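Local structure of putative phosphonate binding protein for ABC transporter (Prochlorococcus marinus str. MIT 9301, 5LQ5) at residues Phe94-Asn99 / Lys112-Leu117; Phe119-Glu124 / Val142-Phe147; Leu233-Lys238 / Ile243-Asn248. The protein binds inorganic phosphite strongly, and methylphosphonate and phosphate only very weakly, probably as the solute-binding protein of an ABC transporter. One frame throughout, in Å; residues are numbered along the deposited sequence.

Overall arrangement
The three contacts follow one another along the chain; none nests in or crosses another. Interaction 1 comes first, bringing the loop at 112-117 back onto strand 92-97. Interaction 2 then closes a longer loop, containing helix 127-139, by returning 142-147 to strand 119-121. Both strands belong to the same five-stranded sheet, in one lobe of this periplasmic binding protein. The two contacts adjoin: Asn116 N lies 2.8 Å from His146 O, probably as a hydrogen bond. Interaction 3 closes a short helical excursion between 233-238 and 243-248. Centred about 36 Å from interaction 1 and about 35 Å from interaction 2, it packs beside the six-stranded sheet of the other lobe.

Interaction 1 of 3, residues Phe94-Asn99 / Lys112-Leu117; sequences FVVNKN and KKLKNL
Leu114 spreads its two methyl groups over two residues of strand 92-97, one methyl for each. Its CD1 reaches Phe94, 3.8 Å from the ring atom CD1, and approaches that ring obliquely. The other branch, CD2, meets Val96 at CG1, a looser 4.1 Å. Phe94 and Val96 both point from the strand toward the 112-117 loop, and the isobutyl group of Leu114 comes in across them. Its reach depends on its first torsion, which sets CG opposite the carbonyl carbon (chi1 -57°) and carries the branched end to the sheet although the Val96 and Leu114 CA atoms are 9.2 Å apart. This is the closely packed part. It is completed by Ala172 and Phe197 from the flanking strands 172-176 and 194-199, both antiparallel to 92-97, while Pro133 and Leu137 of helix 127-139 pack on Phe94.

On either side of Leu114 in sequence the loop is open to solvent: Lys112 and Lys113 before it and Asn116 after it are exposed. A type II beta turn runs from Leu114 to Leu117, closed by Leu117 N to Leu114 O at 3.3 Å, with Asn116 at the position of positive phi. At its far end the strand finishes in an Asx turn: Asn97 OD1 accepts from Asn99 N at 2.8 Å, with the donor in the carbonyl plane, while Asn97 ND2 bonds to Val165 O.

Across the two segments the contact is wholly apolar, with 111 Å² buried in all. Between them it rests on one leucine, so it has no directional polar tie of its own; the hydrogen bonds serve each segment's own backbone or partners elsewhere in the chain, such as Lys112 NZ to Ala140 O.

Interaction 2 of 3, residues Phe119-Glu124 / Val142-Phe147; sequences FTFGSE and VEIKHF
Phe119 and Phe147 lie nearly parallel, planes at 8°, inside a beta-alpha-beta crossover: strand 119-121 leads through helix 127-139 and the 142-147 loop to its parallel neighbour, strand 153-154. The rings are slid well apart, centroids at 4.6 Å. What sits over the middle of the Phe147 face is Phe119 CB, 3.5 Å from the centroid and close to the ring normal, a CH-pi contact. With Phe119 CG anti to its own nitrogen (chi1 -176°), the ring runs outward past the CZ end of Phe147. Cut back to an alanine, Phe147 would probably leave a gap against Phe119, whose CB would lose the ring face it sits over.

Thr120 points away from the loop and packs on Thr161, Leu164 and Val165 of helix 158-167, and its OG1 donates to Phe121 O on a lone pair at 2.8 Å. Next, Phe121 turns one face to Phe119, whose CE2 stands over the ring centre. Phe121 CE2 meets Ile144 CD1 at 4.0 Å, an oblique approach, while Pro133 and Arg130 of helix 127-139 pack on Phe121. Gly122 bonds to Gly129 through the backbone, and the chain then runs on to Ser126, Thr127 and Ser128, which line the phosphite pocket.

The partner loop is shaped by a short 3-10 segment, 144-146. Just before it, Glu143 N donates to His146 ND1 at 3.0 Å, nearly straight at 167° but tilted from the imidazole plane.

Interaction 3 of 3, residues Leu233-Lys238 / Ile243-Asn248; sequences LDIKQK and ILDMFN
Leu244 CD1 lies against the backbone of Ile235, 3.7 Å from Ile235 N, and also meets the side chain of Leu233 at CB, 4.2 Å away. Ile235 answers with its own tip. Its CG1 is anti to the backbone nitrogen (chi1 -164°), and a bend at the next bond (chi2 78°) brings CD1 to the helix, touching Leu244 CB at 4.2 Å and lying 4.0 Å from Asp245 OD1. The isoleucine and aspartate side chains meet at about a right angle; the carboxylate's stronger partner is Lys241, which forms a salt bridge to OD2.

The local motif is a turn leading into helix 238-246, with Gln237 at the N-cap position. A type I beta turn from Asp234 to Gln237 makes the bend, reinforced by an Asx turn in which Asp234 OD1 accepts from Lys236 N at 3.2 Å, met from above the carboxylate plane. Asp234 N in turn donates to His240 ND1 in the first turn of the helix.

Farther out, Phe252 of strand 252-253 packs on both Leu233 and Leu244, and Ile243 rests on Leu25 and Phe26 of helix 16-34. The helix ends in a Schellman motif at Asn248.

Interaction 1 of 3, residues Phe94-Asn99 / Lys112-Leu117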
loop_
_atom_site.group_PDB
_atom_site.type_symbol
_atom_site.label_atom_id
_atom_site.label_comp_id
_atom_site.label_asym_id
_atom_site.label_seq_id
_atom_site.Cartn_x
_atom_site.Cartn_y
_atom_site.Cartn_z
ATOM N N PHE A 94 11.158 -9.352 -3.608
ATOM C CA PHE A 94 12.024 -9.015 -4.706
ATOM C C PHE A 94 11.799 -10.029 -5.814
ATOM O O PHE A 94 11.791 -11.238 -5.559
ATOM C CB PHE A 94 13.484 -9.013 -4.287
ATOM C CG PHE A 94 13.880 -7.835 -3.415
ATOM C CD1 PHE A 94 14.614 -6.783 -3.921
ATOM C CD2 PHE A 94 13.535 -7.797 -2.083
ATOM C CE1 PHE A 94 15.009 -5.731 -3.104
ATOM C CE2 PHE A 94 13.903 -6.735 -1.251
ATOM C CZ PHE A 94 14.636 -5.691 -1.764
ATOM N N VAL A 95 11.629 -9.545 -7.032
ATOM C CA VAL A 95 11.443 -10.360 -8.219
ATOM C C VAL A 95 12.496 -10.039 -9.262
ATOM O O VAL A 95 12.993 -8.883 -9.340
ATOM C CB VAL A 95 10.046 -10.238 -8.821
ATOM C CG1 VAL A 95 8.982 -10.652 -7.831
ATOM C CG2 VAL A 95 9.766 -8.863 -9.369
ATOM N N VAL A 96 12.831 -11.054 -10.062
ATOM C CA VAL A 96 13.793 -10.921 -11.145
ATOM C C VAL A 96 13.255 -11.488 -12.438
ATOM O O VAL A 96 12.436 -12.409 -12.434
ATOM C CB VAL A 96 15.153 -11.557 -10.834
ATOM C CG1 VAL A 96 15.839 -10.828 -9.679
ATOM C CG2 VAL A 96 14.990 -13.040 -10.503
ATOM N N ASN A 97 13.719 -10.913 -13.545
ATOM C CA ASN A 97 13.377 -11.380 -14.876
ATOM C C ASN A 97 14.134 -12.709 -15.073
ATOM O O ASN A 97 15.304 -12.838 -14.706
ATOM C CB ASN A 97 13.786 -10.374 -15.934
ATOM C CG ASN A 97 13.321 -10.757 -17.322
ATOM O OD1 ASN A 97 13.848 -11.681 -17.918
ATOM N ND2 ASN A 97 12.324 -10.057 -17.838
ATOM N N LYS A 98 13.416 -13.694 -15.622
ATOM C CA LYS A 98 13.988 -15.032 -15.917
ATOM C C LYS A 98 15.214 -15.043 -16.782
ATOM O O LYS A 98 16.038 -15.946 -16.686
ATOM C CB LYS A 98 12.980 -15.853 -16.667
ATOM C CG LYS A 98 11.962 -16.418 -15.730
ATOM C CD LYS A 98 10.998 -17.291 -16.485
ATOM C CE LYS A 98 9.624 -17.166 -15.896
ATOM N NZ LYS A 98 9.535 -17.811 -14.572
ATOM N N ASN A 99 15.300 -14.072 -17.671
ATOM C CA ASN A 99 16.442 -13.984 -18.596
ATOM C C ASN A 99 17.803 -13.841 -17.897
ATOM O O ASN A 99 18.837 -14.080 -18.509
ATOM C CB ASN A 99 16.253 -12.830 -19.576
ATOM C CG ASN A 99 15.291 -13.171 -20.709
ATOM O OD1 ASN A 99 14.057 -13.189 -20.541
ATOM N ND2 ASN A 99 15.853 -13.417 -21.891
ATOM N N LYS A 112 23.144 -8.523 -2.564
ATOM C CA LYS A 112 24.342 -8.087 -3.311
ATOM C C LYS A 112 24.353 -8.521 -4.776
ATOM O O LYS A 112 24.985 -7.860 -5.621
ATOM C CB LYS A 112 25.648 -8.560 -2.621
ATOM C CG LYS A 112 26.218 -7.549 -1.640
ATOM C CD LYS A 112 27.296 -8.147 -0.747
ATOM C CE LYS A 112 28.413 -7.154 -0.436
ATOM N NZ LYS A 112 27.951 -5.793 -0.040
ATOM N N LYS A 113 23.667 -9.619 -5.078
ATOM C CA LYS A 113 23.546 -10.115 -6.478
ATOM C C LYS A 113 22.750 -9.140 -7.386
ATOM O O LYS A 113 22.752 -9.248 -8.601
ATOM C CB LYS A 113 22.938 -11.522 -6.519
ATOM C CG LYS A 113 23.844 -12.598 -5.913
ATOM C CD LYS A 113 23.155 -13.944 -5.838
ATOM C CE LYS A 113 23.794 -14.893 -4.832
ATOM N NZ LYS A 113 23.107 -16.223 -4.780
ATOM N N LEU A 114 22.097 -8.149 -6.781
ATOM C CA LEU A 114 21.354 -7.143 -7.570
ATOM C C LEU A 114 22.158 -5.942 -8.024
ATOM O O LEU A 114 21.689 -5.096 -8.809
ATOM C CB LEU A 114 20.089 -6.726 -6.831
ATOM C CG LEU A 114 19.138 -7.882 -6.497
ATOM C CD1 LEU A 114 17.935 -7.374 -5.726
ATOM C CD2 LEU A 114 18.662 -8.654 -7.727
ATOM N N LYS A 115 23.380 -5.844 -7.531
ATOM C CA LYS A 115 24.282 -4.772 -7.960
ATOM C C LYS A 115 24.535 -4.853 -9.482
ATOM O O LYS A 115 24.586 -5.942 -10.051
ATOM C CB LYS A 115 25.601 -4.847 -7.195
ATOM C CG LYS A 115 25.512 -4.510 -5.717
ATOM C CD LYS A 115 26.923 -4.470 -5.133
ATOM C CE LYS A 115 27.013 -3.762 -3.800
ATOM N NZ LYS A 115 28.436 -3.444 -3.529
ATOM N N ASN A 116 24.673 -3.680 -10.106
ATOM C CA ASN A 116 24.906 -3.543 -11.558
ATOM C C ASN A 116 23.768 -4.108 -12.419
ATOM O O ASN A 116 23.967 -4.461 -13.581
ATOM C CB ASN A 116 26.273 -4.118 -11.981
ATOM C CG ASN A 116 26.788 -3.534 -13.321
ATOM O OD1 ASN A 116 26.648 -2.319 -13.620
ATOM N ND2 ASN A 116 27.407 -4.405 -14.133
ATOM N N LEU A 117 22.568 -4.203 -11.831
ATOM C CA LEU A 117 21.361 -4.541 -12.589
ATOM C C LEU A 117 20.505 -3.298 -12.687
ATOM O O LEU A 117 20.661 -2.347 -11.900
ATOM C CB LEU A 117 20.568 -5.665 -11.931
ATOM C CG LEU A 117 21.249 -7.036 -11.847
ATOM C CD1 LEU A 117 20.300 -8.030 -11.186
ATOM C CD2 LEU A 117 21.657 -7.536 -13.222
#

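Interaction 2 of 3, residues Phe119-Glu124 / Val142-Phe147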
loop_
_atom_site.group_PDB
_atom_site.type_symbol
_atom_site.label_atom_id
_atom_site.label_comp_id
_atom_site.label_asym_id
_atom_site.label_seq_id
_atom_site.Cartn_x
_atom_site.Cartn_y
_atom_site.Cartn_z
ATOM N N PHE A 119 17.231 -1.755 -11.794
ATOM C CA PHE A 119 16.338 -2.059 -10.649
ATOM C C PHE A 119 15.261 -0.982 -10.556
ATOM O O PHE A 119 15.543 0.212 -10.690
ATOM C CB PHE A 119 17.119 -2.122 -9.323
ATOM C CG PHE A 119 16.282 -2.525 -8.164
ATOM C CD1 PHE A 119 16.124 -3.863 -7.850
ATOM C CD2 PHE A 119 15.560 -1.589 -7.454
ATOM C CE1 PHE A 119 15.297 -4.267 -6.804
ATOM C CE2 PHE A 119 14.748 -1.969 -6.404
ATOM C CZ PHE A 119 14.592 -3.303 -6.091
ATOM N N THR A 120 14.019 -1.416 -10.349
ATOM C CA THR A 120 12.908 -0.475 -10.083
ATOM C C THR A 120 12.195 -0.784 -8.748
ATOM O O THR A 120 11.869 -1.920 -8.429
ATOM C CB THR A 120 11.884 -0.397 -11.215
ATOM O OG1 THR A 120 10.981 0.702 -10.983
ATOM C CG2 THR A 120 11.085 -1.688 -11.402
ATOM N N PHE A 121 11.958 0.268 -8.002
ATOM C CA PHE A 121 11.041 0.289 -6.909
ATOM C C PHE A 121 9.640 0.617 -7.431
ATOM O O PHE A 121 9.425 0.913 -8.616
ATOM C CB PHE A 121 11.429 1.413 -5.941
ATOM C CG PHE A 121 12.749 1.215 -5.227
ATOM C CD1 PHE A 121 12.894 0.272 -4.224
ATOM C CD2 PHE A 121 13.831 1.987 -5.552
ATOM C CE1 PHE A 121 14.082 0.151 -3.546
ATOM C CE2 PHE A 121 15.025 1.841 -4.900
ATOM C CZ PHE A 121 15.149 0.930 -3.912
ATOM N N GLY A 122 8.680 0.548 -6.539
ATOM C CA GLY A 122 7.358 1.125 -6.751
ATOM C C GLY A 122 7.358 2.642 -6.562
ATOM O O GLY A 122 8.342 3.311 -6.849
ATOM N N SER A 123 6.250 3.169 -6.050
ATOM C CA SER A 123 6.210 4.596 -5.723
ATOM C C SER A 123 7.344 4.991 -4.809
ATOM O O SER A 123 7.694 4.246 -3.905
ATOM C CB SER A 123 4.895 4.972 -5.040
ATOM O OG SER A 123 4.907 6.342 -4.579
ATOM N N GLU A 124 7.828 6.216 -5.001
ATOM C CA GLU A 124 8.851 6.753 -4.098
ATOM C C GLU A 124 8.376 6.710 -2.646
ATOM O O GLU A 124 9.194 6.607 -1.753
ATOM C CB GLU A 124 9.134 8.225 -4.443
ATOM C CG GLU A 124 9.792 8.463 -5.823
ATOM C CD GLU A 124 8.830 8.623 -7.001
ATOM O OE1 GLU A 124 7.625 8.252 -6.902
ATOM O OE2 GLU A 124 9.305 9.133 -8.057
ATOM N N VAL A 142 23.894 -2.774 -0.234
ATOM C CA VAL A 142 23.461 -2.306 -1.557
ATOM C C VAL A 142 22.793 -0.931 -1.397
ATOM O O VAL A 142 21.829 -0.783 -0.616
ATOM C CB VAL A 142 22.514 -3.288 -2.287
ATOM C CG1 VAL A 142 22.233 -2.805 -3.703
ATOM C CG2 VAL A 142 23.101 -4.705 -2.281
ATOM N N GLU A 143 23.287 0.035 -2.171
ATOM C CA GLU A 143 22.728 1.395 -2.244
ATOM C C GLU A 143 22.266 1.635 -3.672
ATOM O O GLU A 143 22.722 0.970 -4.632
ATOM C CB GLU A 143 23.759 2.459 -1.839
ATOM C CG GLU A 143 24.228 2.311 -0.395
ATOM C CD GLU A 143 25.221 3.369 0.032
ATOM O OE1 GLU A 143 24.881 4.569 -0.018
ATOM O OE2 GLU A 143 26.332 2.996 0.446
ATOM N N ILE A 144 21.387 2.611 -3.837
ATOM C CA ILE A 144 20.875 2.971 -5.180
ATOM C C ILE A 144 21.991 3.234 -6.219
ATOM O O ILE A 144 21.890 2.830 -7.391
ATOM C CB ILE A 144 19.878 4.158 -5.104
ATOM C CG1 ILE A 144 18.618 3.669 -4.400
ATOM C CG2 ILE A 144 19.550 4.710 -6.486
ATOM C CD1 ILE A 144 17.633 4.762 -4.028
ATOM N N LYS A 145 23.056 3.889 -5.789
ATOM C CA LYS A 145 24.176 4.170 -6.683
ATOM C C LYS A 145 24.871 2.921 -7.280
ATOM O O LYS A 145 25.606 3.022 -8.240
ATOM C CB LYS A 145 25.214 5.026 -5.975
ATOM C CG LYS A 145 25.924 4.283 -4.851
ATOM C CD LYS A 145 26.953 5.177 -4.212
ATOM C CE LYS A 145 27.744 4.375 -3.210
ATOM N NZ LYS A 145 28.388 5.328 -2.262
ATOM N N HIS A 146 24.617 1.759 -6.699
ATOM C CA HIS A 146 25.186 0.479 -7.183
ATOM C C HIS A 146 24.435 -0.157 -8.336
ATOM O O HIS A 146 24.894 -1.128 -8.920
ATOM C CB HIS A 146 25.282 -0.530 -6.057
ATOM C CG HIS A 146 26.219 -0.109 -4.967
ATOM N ND1 HIS A 146 25.931 -0.272 -3.634
ATOM C CD2 HIS A 146 27.435 0.491 -5.014
ATOM C CE1 HIS A 146 26.932 0.184 -2.902
ATOM N NE2 HIS A 146 27.853 0.665 -3.715
ATOM N N PHE A 147 23.243 0.330 -8.607
ATOM C CA PHE A 147 22.475 -0.170 -9.731
ATOM C C PHE A 147 23.006 0.363 -11.048
ATOM O O PHE A 147 23.698 1.387 -11.081
ATOM C CB PHE A 147 20.996 0.155 -9.548
ATOM C CG PHE A 147 20.352 -0.536 -8.347
ATOM C CD1 PHE A 147 20.513 -1.898 -8.118
ATOM C CD2 PHE A 147 19.544 0.178 -7.475
ATOM C CE1 PHE A 147 19.908 -2.521 -7.044
ATOM C CE2 PHE A 147 18.923 -0.445 -6.414
ATOM C CZ PHE A 147 19.106 -1.791 -6.193
#

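Interaction 3 of 3, residues Leu233-Lys238 / Ile243-Asn248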
loop_
_atom_site.group_PDB
_atom_site.type_symbol
_atom_site.label_atom_id
_atom_site.label_comp_id
_atom_site.label_asym_id
_atom_site.label_seq_id
_atom_site.Cartn_x
_atom_site.Cartn_y
_atom_site.Cartn_z
ATOM N N LEU A 233 -17.449 -5.891 9.257
ATOM C CA LEU A 233 -17.553 -6.560 7.968
ATOM C C LEU A 233 -17.282 -8.063 8.153
ATOM O O LEU A 233 -16.309 -8.496 8.779
ATOM C CB LEU A 233 -16.619 -5.962 6.911
ATOM C CG LEU A 233 -16.996 -4.587 6.353
ATOM C CD1 LEU A 233 -15.850 -4.039 5.506
ATOM C CD2 LEU A 233 -18.277 -4.611 5.544
ATOM N N ASP A 234 -18.184 -8.843 7.591
ATOM C CA ASP A 234 -18.435 -10.238 7.969
ATOM C C ASP A 234 -18.341 -11.123 6.716
ATOM O O ASP A 234 -19.193 -11.069 5.819
ATOM C CB ASP A 234 -19.819 -10.331 8.637
ATOM C CG ASP A 234 -20.264 -11.748 8.933
ATOM O OD1 ASP A 234 -19.421 -12.661 9.019
ATOM O OD2 ASP A 234 -21.489 -11.922 9.094
ATOM N N ILE A 235 -17.283 -11.924 6.679
ATOM C CA ILE A 235 -16.971 -12.846 5.552
ATOM C C ILE A 235 -18.170 -13.770 5.181
ATOM O O ILE A 235 -18.309 -14.220 4.043
ATOM C CB ILE A 235 -15.709 -13.695 5.870
ATOM C CG1 ILE A 235 -15.137 -14.343 4.602
ATOM C CG2 ILE A 235 -15.981 -14.743 6.951
ATOM C CD1 ILE A 235 -14.339 -13.386 3.740
ATOM N N LYS A 236 -19.034 -14.026 6.153
ATOM C CA LYS A 236 -20.211 -14.903 5.950
ATOM C C LYS A 236 -21.375 -14.287 5.177
ATOM O O LYS A 236 -22.301 -14.981 4.777
ATOM C CB LYS A 236 -20.675 -15.448 7.293
ATOM C CG LYS A 236 -19.674 -16.480 7.800
ATOM C CD LYS A 236 -19.483 -16.455 9.301
ATOM C CE LYS A 236 -18.024 -16.248 9.679
ATOM N NZ LYS A 236 -17.851 -16.296 11.155
ATOM N N GLN A 237 -21.312 -12.989 4.980
ATOM C CA GLN A 237 -22.302 -12.244 4.234
ATOM C C GLN A 237 -21.768 -12.030 2.834
ATOM O O GLN A 237 -20.639 -11.584 2.674
ATOM C CB GLN A 237 -22.482 -10.911 4.916
ATOM C CG GLN A 237 -23.805 -10.241 4.791
ATOM C CD GLN A 237 -24.144 -9.572 6.106
ATOM O OE1 GLN A 237 -23.778 -10.059 7.178
ATOM N NE2 GLN A 237 -24.816 -8.450 6.038
ATOM N N LYS A 238 -22.588 -12.304 1.832
ATOM C CA LYS A 238 -22.103 -12.317 0.456
ATOM C C LYS A 238 -21.524 -10.963 0.021
ATOM O O LYS A 238 -20.420 -10.903 -0.520
ATOM C CB LYS A 238 -23.171 -12.802 -0.526
ATOM C CG LYS A 238 -22.563 -13.384 -1.803
ATOM C CD LYS A 238 -23.210 -14.696 -2.230
ATOM C CE LYS A 238 -22.272 -15.562 -3.065
ATOM N NZ LYS A 238 -22.373 -15.352 -4.534
ATOM N N ILE A 243 -16.301 -7.611 -0.883
ATOM C CA ILE A 243 -15.393 -6.493 -0.515
ATOM C C ILE A 243 -14.116 -7.055 0.096
ATOM O O ILE A 243 -13.002 -6.715 -0.317
ATOM C CB ILE A 243 -16.078 -5.502 0.469
ATOM C CG1 ILE A 243 -17.175 -4.715 -0.241
ATOM C CG2 ILE A 243 -15.082 -4.507 1.054
ATOM C CD1 ILE A 243 -18.273 -4.202 0.689
ATOM N N LEU A 244 -14.283 -7.881 1.119
ATOM C CA LEU A 244 -13.152 -8.469 1.871
ATOM C C LEU A 244 -12.185 -9.252 0.979
ATOM O O LEU A 244 -10.953 -9.137 1.109
ATOM C CB LEU A 244 -13.632 -9.326 3.054
ATOM C CG LEU A 244 -14.233 -8.535 4.235
ATOM C CD1 LEU A 244 -15.143 -9.397 5.077
ATOM C CD2 LEU A 244 -13.155 -7.911 5.112
ATOM N N ASP A 245 -12.743 -10.000 0.039
ATOM C CA ASP A 245 -11.910 -10.754 -0.936
ATOM C C ASP A 245 -11.035 -9.805 -1.804
ATOM O O ASP A 245 -9.896 -10.126 -2.151
ATOM C CB ASP A 245 -12.767 -11.618 -1.862
ATOM C CG ASP A 245 -13.351 -12.862 -1.177
ATOM O OD1 ASP A 245 -12.953 -13.219 -0.028
ATOM O OD2 ASP A 245 -14.215 -13.497 -1.828
ATOM N N MET A 246 -11.573 -8.628 -2.115
ATOM C CA MET A 246 -10.813 -7.596 -2.862
ATOM C C MET A 246 -9.655 -7.025 -2.068
ATOM O O MET A 246 -8.733 -6.457 -2.672
ATOM C CB MET A 246 -11.698 -6.432 -3.302
ATOM C CG MET A 246 -12.763 -6.757 -4.329
ATOM S SD MET A 246 -12.182 -7.064 -5.992
ATOM C CE MET A 246 -11.070 -5.718 -6.433
ATOM N N PHE A 247 -9.738 -7.136 -0.737
ATOM C CA PHE A 247 -8.646 -6.723 0.191
ATOM C C PHE A 247 -7.778 -7.906 0.641
ATOM O O PHE A 247 -6.882 -7.747 1.464
ATOM C CB PHE A 247 -9.219 -6.044 1.441
ATOM C CG PHE A 247 -9.706 -4.654 1.221
ATOM C CD1 PHE A 247 -8.827 -3.567 1.373
ATOM C CD2 PHE A 247 -10.997 -4.402 0.854
ATOM C CE1 PHE A 247 -9.276 -2.264 1.176
ATOM C CE2 PHE A 247 -11.454 -3.116 0.643
ATOM C CZ PHE A 247 -10.584 -2.032 0.791
ATOM N N ASN A 248 -8.077 -9.101 0.111
ATOM C CA ASN A 248 -7.324 -10.349 0.433
ATOM C C ASN A 248 -7.275 -10.589 1.941
ATOM O O ASN A 248 -6.236 -10.918 2.514
ATOM C CB ASN A 248 -5.907 -10.275 -0.147
ATOM C CG ASN A 248 -5.911 -9.937 -1.614
ATOM O OD1 ASN A 248 -5.299 -8.953 -2.034
ATOM N ND2 ASN A 248 -6.612 -10.736 -2.413
#